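Local coordinates for protein acetylene hydratase (Pelobacter acetylenicus, PDB 2E7Z) that catalyses the non-redox hydration of acetylene to acetaldehyde, using a tungsten bis(molybdopterin guanine dinucleotide) cofactor and a [4Fe-4S] cluster, at residues L596-G601 / M698-D703. Numbering follows the deposited sequence.
Sequences LILFAG and MVLSDD. With MGD (2-amino-5,6-dimercapto-7-methyl-3,7,8a,9-tetrahydro-8-oxa-1,3,9,10-tetraaza-anthracen-4-one guanosine dinucleotide), chain F.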
ATOM      1  N   LEU A 596      25.353   7.223  -7.299  1.00 18.66           N
ATOM      2  CA  LEU A 596      24.004   7.815  -7.220  1.00 18.42           C
ATOM      3  C   LEU A 596      23.192   7.222  -6.087  1.00 18.11           C
ATOM      4  O   LEU A 596      23.194   6.020  -5.926  1.00 18.91           O
ATOM      5  CB  LEU A 596      23.248   7.605  -8.528  1.00 18.81           C
ATOM      6  CG  LEU A 596      23.927   8.088  -9.815  1.00 19.04           C
ATOM      7  CD1 LEU A 596      23.268   7.492 -11.047  1.00 20.62           C
ATOM      8  CD2 LEU A 596      23.933   9.621  -9.892  1.00 20.97           C
ATOM      9  N   ILE A 597      22.507   8.059  -5.309  1.00 17.75           N
ATOM     10  CA  ILE A 597      21.531   7.576  -4.325  1.00 17.70           C
ATOM     11  C   ILE A 597      20.204   7.292  -5.040  1.00 17.40           C
ATOM     12  O   ILE A 597      19.707   8.132  -5.788  1.00 17.47           O
ATOM     13  CB  ILE A 597      21.373   8.583  -3.138  1.00 18.40           C
ATOM     14  CG1 ILE A 597      22.588   8.474  -2.186  1.00 18.92           C
ATOM     15  CG2 ILE A 597      20.054   8.399  -2.396  1.00 19.14           C
ATOM     16  CD1 ILE A 597      22.675   7.178  -1.363  1.00 20.58           C
ATOM     17  N   LEU A 598      19.653   6.094  -4.821  1.00 16.00           N
ATOM     18  CA  LEU A 598      18.454   5.654  -5.523  1.00 15.89           C
ATOM     19  C   LEU A 598      17.149   6.038  -4.858  1.00 15.54           C
ATOM     20  O   LEU A 598      16.991   5.918  -3.651  1.00 16.04           O
ATOM     21  CB  LEU A 598      18.464   4.125  -5.630  1.00 15.74           C
ATOM     22  CG  LEU A 598      17.338   3.463  -6.442  1.00 16.59           C
ATOM     23  CD1 LEU A 598      17.581   3.691  -7.923  1.00 17.97           C
ATOM     24  CD2 LEU A 598      17.283   1.972  -6.112  1.00 18.77           C
ATOM     25  N   PHE A 599      16.215   6.452  -5.710  1.00 15.13           N
ATOM     26  CA  PHE A 599      14.812   6.618  -5.360  1.00 15.80           C
ATOM     27  C   PHE A 599      13.988   5.782  -6.359  1.00 14.69           C
ATOM     28  O   PHE A 599      13.952   6.103  -7.532  1.00 15.45           O
ATOM     29  CB  PHE A 599      14.480   8.133  -5.438  1.00 16.77           C
ATOM     30  CG  PHE A 599      13.019   8.448  -5.647  1.00 18.09           C
ATOM     31  CD1 PHE A 599      12.027   7.688  -5.032  1.00 18.49           C
ATOM     32  CD2 PHE A 599      12.639   9.566  -6.409  1.00 18.82           C
ATOM     33  CE1 PHE A 599      10.691   7.973  -5.221  1.00 20.16           C
ATOM     34  CE2 PHE A 599      11.288   9.856  -6.606  1.00 19.67           C
ATOM     35  CZ  PHE A 599      10.320   9.054  -5.997  1.00 19.42           C
ATOM     36  N   ALA A 600      13.342   4.706  -5.899  1.00 14.24           N
ATOM     37  CA  ALA A 600      12.415   3.949  -6.753  1.00 14.11           C
ATOM     38  C   ALA A 600      10.991   4.399  -6.473  1.00 14.50           C
ATOM     39  O   ALA A 600      10.540   4.311  -5.340  1.00 14.30           O
ATOM     40  CB  ALA A 600      12.548   2.442  -6.469  1.00 14.35           C
ATOM     41  N   GLY A 601      10.300   4.898  -7.502  1.00 14.10           N
ATOM     42  CA  GLY A 601       8.956   5.409  -7.323  1.00 14.72           C
ATOM     43  C   GLY A 601       8.688   6.575  -8.254  1.00 15.09           C
ATOM     44  O   GLY A 601       9.197   6.613  -9.378  1.00 15.89           O
ATOM     45  N   MET A 698      13.624  -5.436  -9.918  1.00  8.48           N
ATOM     46  CA  MET A 698      14.846  -6.082 -10.392  1.00  8.19           C
ATOM     47  C   MET A 698      16.110  -5.634  -9.644  1.00  8.58           C
ATOM     48  O   MET A 698      17.116  -6.329  -9.659  1.00  9.16           O
ATOM     49  CB  MET A 698      15.046  -5.855 -11.901  1.00  8.84           C
ATOM     50  CG  MET A 698      14.064  -6.612 -12.821  1.00 10.13           C
ATOM     51  SD  MET A 698      14.146  -8.401 -12.575  1.00 10.96           S
ATOM     52  CE  MET A 698      15.838  -8.717 -13.095  1.00 10.82           C
ATOM     53  N   VAL A 699      16.075  -4.447  -9.044  1.00  9.21           N
ATOM     54  CA  VAL A 699      17.290  -3.865  -8.470  1.00  9.54           C
ATOM     55  C   VAL A 699      17.216  -3.681  -6.987  1.00  9.55           C
ATOM     56  O   VAL A 699      18.139  -3.115  -6.400  1.00 10.46           O
ATOM     57  CB  VAL A 699      17.648  -2.501  -9.163  1.00 10.64           C
ATOM     58  CG1 VAL A 699      17.484  -2.625 -10.654  1.00 10.97           C
ATOM     59  CG2 VAL A 699      16.812  -1.330  -8.622  1.00 10.48           C
ATOM     60  N   LEU A 700      16.147  -4.208  -6.380  1.00  8.95           N
ATOM     61  CA  LEU A 700      15.911  -4.011  -4.955  1.00  8.92           C
ATOM     62  C   LEU A 700      16.224  -5.246  -4.151  1.00  8.83           C
ATOM     63  O   LEU A 700      15.516  -6.247  -4.242  1.00  9.18           O
ATOM     64  CB  LEU A 700      14.463  -3.564  -4.696  1.00  8.85           C
ATOM     65  CG  LEU A 700      14.068  -2.250  -5.376  1.00  9.73           C
ATOM     66  CD1 LEU A 700      12.545  -2.063  -5.297  1.00 11.27           C
ATOM     67  CD2 LEU A 700      14.813  -1.043  -4.811  1.00 10.77           C
ATOM     68  N   SER A 701      17.270  -5.161  -3.343  1.00  8.37           N
ATOM     69  CA  SER A 701      17.626  -6.264  -2.480  1.00  8.60           C
ATOM     70  C   SER A 701      16.592  -6.480  -1.379  1.00  8.78           C
ATOM     71  O   SER A 701      16.000  -5.523  -0.891  1.00  9.45           O
ATOM     72  CB  SER A 701      18.987  -5.966  -1.831  1.00  9.08           C
ATOM     73  OG  SER A 701      19.341  -7.030  -0.981  1.00  9.29           O
ATOM     74  N   ASP A 702      16.383  -7.736  -0.973  1.00  8.38           N
ATOM     75  CA  ASP A 702      15.677  -7.997   0.283  1.00  9.22           C
ATOM     76  C   ASP A 702      16.520  -8.815   1.247  1.00  8.91           C
ATOM     77  O   ASP A 702      15.991  -9.481   2.142  1.00  9.25           O
ATOM     78  CB  ASP A 702      14.247  -8.542   0.112  1.00  9.99           C
ATOM     79  CG  ASP A 702      14.167  -9.881  -0.588  1.00 11.15           C
ATOM     80  OD1 ASP A 702      15.210 -10.498  -0.876  1.00 10.26           O
ATOM     81  OD2 ASP A 702      13.003 -10.337  -0.793  1.00  9.88           O
ATOM     82  N   ASP A 703      17.840  -8.722   1.083  1.00  8.57           N
ATOM     83  CA  ASP A 703      18.745  -9.174   2.138  1.00  8.80           C
ATOM     84  C   ASP A 703      18.473  -8.348   3.394  1.00  9.18           C
ATOM     85  O   ASP A 703      17.978  -7.219   3.299  1.00  9.45           O
ATOM     86  CB  ASP A 703      20.188  -8.906   1.746  1.00  9.34           C
ATOM     87  CG  ASP A 703      20.621  -9.611   0.469  1.00  9.98           C
ATOM     88  OD1 ASP A 703      20.048 -10.657   0.088  1.00 11.42           O
ATOM     89  OD2 ASP A 703      21.577  -9.119  -0.179  1.00  9.18           O
TER
HETATM   90  PB  MGD F 802       5.642   9.259  -5.719  0.50 11.83           P
HETATM   91  O1B MGD F 802       4.921   9.978  -6.828  0.50 11.14           O
HETATM   92  O2B MGD F 802       6.265   7.925  -6.017  0.50  9.53           O
HETATM   93  O3B MGD F 802       4.655   9.034  -4.469  0.50 10.76           O
HETATM   94  O3A MGD F 802       2.241   9.043  -3.872  0.50 10.00           O
HETATM   95  PA  MGD F 802       3.526   9.997  -3.858  0.50 11.72           P
HETATM   96  O1A MGD F 802       3.935  10.188  -2.420  0.50 10.31           O
HETATM   97  O2A MGD F 802       3.204  11.219  -4.698  0.50 12.29           O
HETATM   98  O5' MGD F 802       6.787  10.237  -5.147  0.50 11.41           O
HETATM   99  C5' MGD F 802       6.377  11.546  -4.796  0.50 10.44           C
HETATM  100  C4' MGD F 802       7.554  12.304  -4.212  0.50  9.33           C
HETATM  101  O4' MGD F 802       8.145  11.546  -3.150  0.50  9.80           O
HETATM  102  C3' MGD F 802       8.639  12.535  -5.260  0.50  9.30           C
HETATM  103  O3' MGD F 802       8.694  13.927  -5.575  0.50 10.26           O
HETATM  104  C2' MGD F 802       9.918  12.067  -4.600  0.50  9.09           C
HETATM  105  O2' MGD F 802      11.018  12.962  -4.751  0.50  9.23           O
HETATM  106  C1' MGD F 802       9.494  11.973  -3.140  0.50  9.64           C
HETATM  107  N9  MGD F 802      10.370  11.106  -2.327  0.50  8.55           N
HETATM  108  C8  MGD F 802      11.001   9.977  -2.700  0.50 10.08           C
HETATM  109  N7  MGD F 802      11.721   9.439  -1.682  0.50  9.90           N
HETATM  110  C5  MGD F 802      11.564  10.275  -0.626  0.50  9.81           C
HETATM  111  C6  MGD F 802      12.036  10.336   0.773  0.50  9.47           C
HETATM  112  O6  MGD F 802      12.825   9.475   1.219  0.50  9.75           O
HETATM  113  N1  MGD F 802      11.612  11.354   1.537  0.50  8.72           N
HETATM  114  C2  MGD F 802      10.778  12.315   1.089  0.50  7.86           C
HETATM  115  N2  MGD F 802      10.391  13.298   1.937  0.50  9.11           N
HETATM  116  N3  MGD F 802      10.301  12.319  -0.187  0.50  8.64           N
HETATM  117  C4  MGD F 802      10.658  11.352  -1.052  0.50  8.53           C
HETATM  118  C10 MGD F 802       2.247   7.647  -3.579  0.50 10.66           C
HETATM  119  C11 MGD F 802       0.817   7.219  -3.897  0.50  9.60           C
HETATM  120  O11 MGD F 802       0.472   7.677  -5.215  0.50 11.23           O
HETATM  121  C12 MGD F 802       0.591   5.727  -3.770  0.50 11.21           C
HETATM  122  S12 MGD F 802       1.396   4.834  -2.575  0.50 13.81           S
HETATM  123  C13 MGD F 802      -0.252   5.078  -4.592  0.50 11.02           C
HETATM  124  S13 MGD F 802      -0.672   3.441  -4.378  0.50 12.39           S
HETATM  125  C14 MGD F 802      -0.846   5.763  -5.780  0.50  9.90           C
HETATM  126  N15 MGD F 802      -0.098   5.430  -6.985  0.50 10.57           N
HETATM  127  C16 MGD F 802      -0.333   6.171  -8.091  0.50 10.20           C
HETATM  128  C17 MGD F 802       0.028   5.736  -9.457  0.50 10.91           C
HETATM  129  O17 MGD F 802       0.594   4.636  -9.657  0.50 10.92           O
HETATM  130  N18 MGD F 802      -0.259   6.567 -10.476  0.50  9.95           N
HETATM  131  C19 MGD F 802      -0.846   7.770 -10.298  0.50 10.67           C
HETATM  132  N19 MGD F 802      -1.105   8.532 -11.382  0.50 10.50           N
HETATM  133  N20 MGD F 802      -1.197   8.239  -9.074  0.50 10.84           N
HETATM  134  C21 MGD F 802      -0.965   7.500  -7.970  0.50 10.82           C
HETATM  135  N22 MGD F 802      -1.302   7.966  -6.756  0.50 11.52           N
HETATM  136  C23 MGD F 802      -0.852   7.283  -5.561  0.50 10.54           C
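A few methyls, with Leu598 CD2 and Leu700 CD2 each meeting two partners, make up a buried contact so slight that only about 115 Å² is covered, yet its two sides each touch a different MGD of the one tungsten cofactor. Strand 596-600, in the mixed sheet of the dinucleotide-binding domain (double-psi beta-barrel clan), illustrates how alternating side chains give a strand two jobs. Leu598 and Ala600 point toward the loop 698-703, whereas Phe599 turns to a bound MGD. With CG anti to the backbone N (chi1 -175°), Leu598 sends CD2 against two methyls at once. Leu700 CD2 is 4.1 Å from Leu598 CD2. Val699 CG2 lies 4.2 Å from that same Leu598 CD2. Leu700 CD2 also reaches Ala600 CB, at 4.5 Å, and its side chain touches a second MGD. Ile671 of strand 668-671 packs on Leu598, Ala600 and Val699, tying the loop to the sheet by apolar packing.

On the ligand side, MGD C8 of the guanine lies over one face of the Phe599 ring, offset toward its rim, 3.2 Å from CE1. The ribose meets the same ring, C2' coming within 3.3 Å of CZ. Replacing Phe599 by an alanine would probably strip guanine C8 and ribose C2' of the ring they rest on, leaving a gap beside the nucleoside. Beyond the apolar patch the loop bends in an ST turn, where Asp703 N donates to Ser701 OG at 3.1 Å.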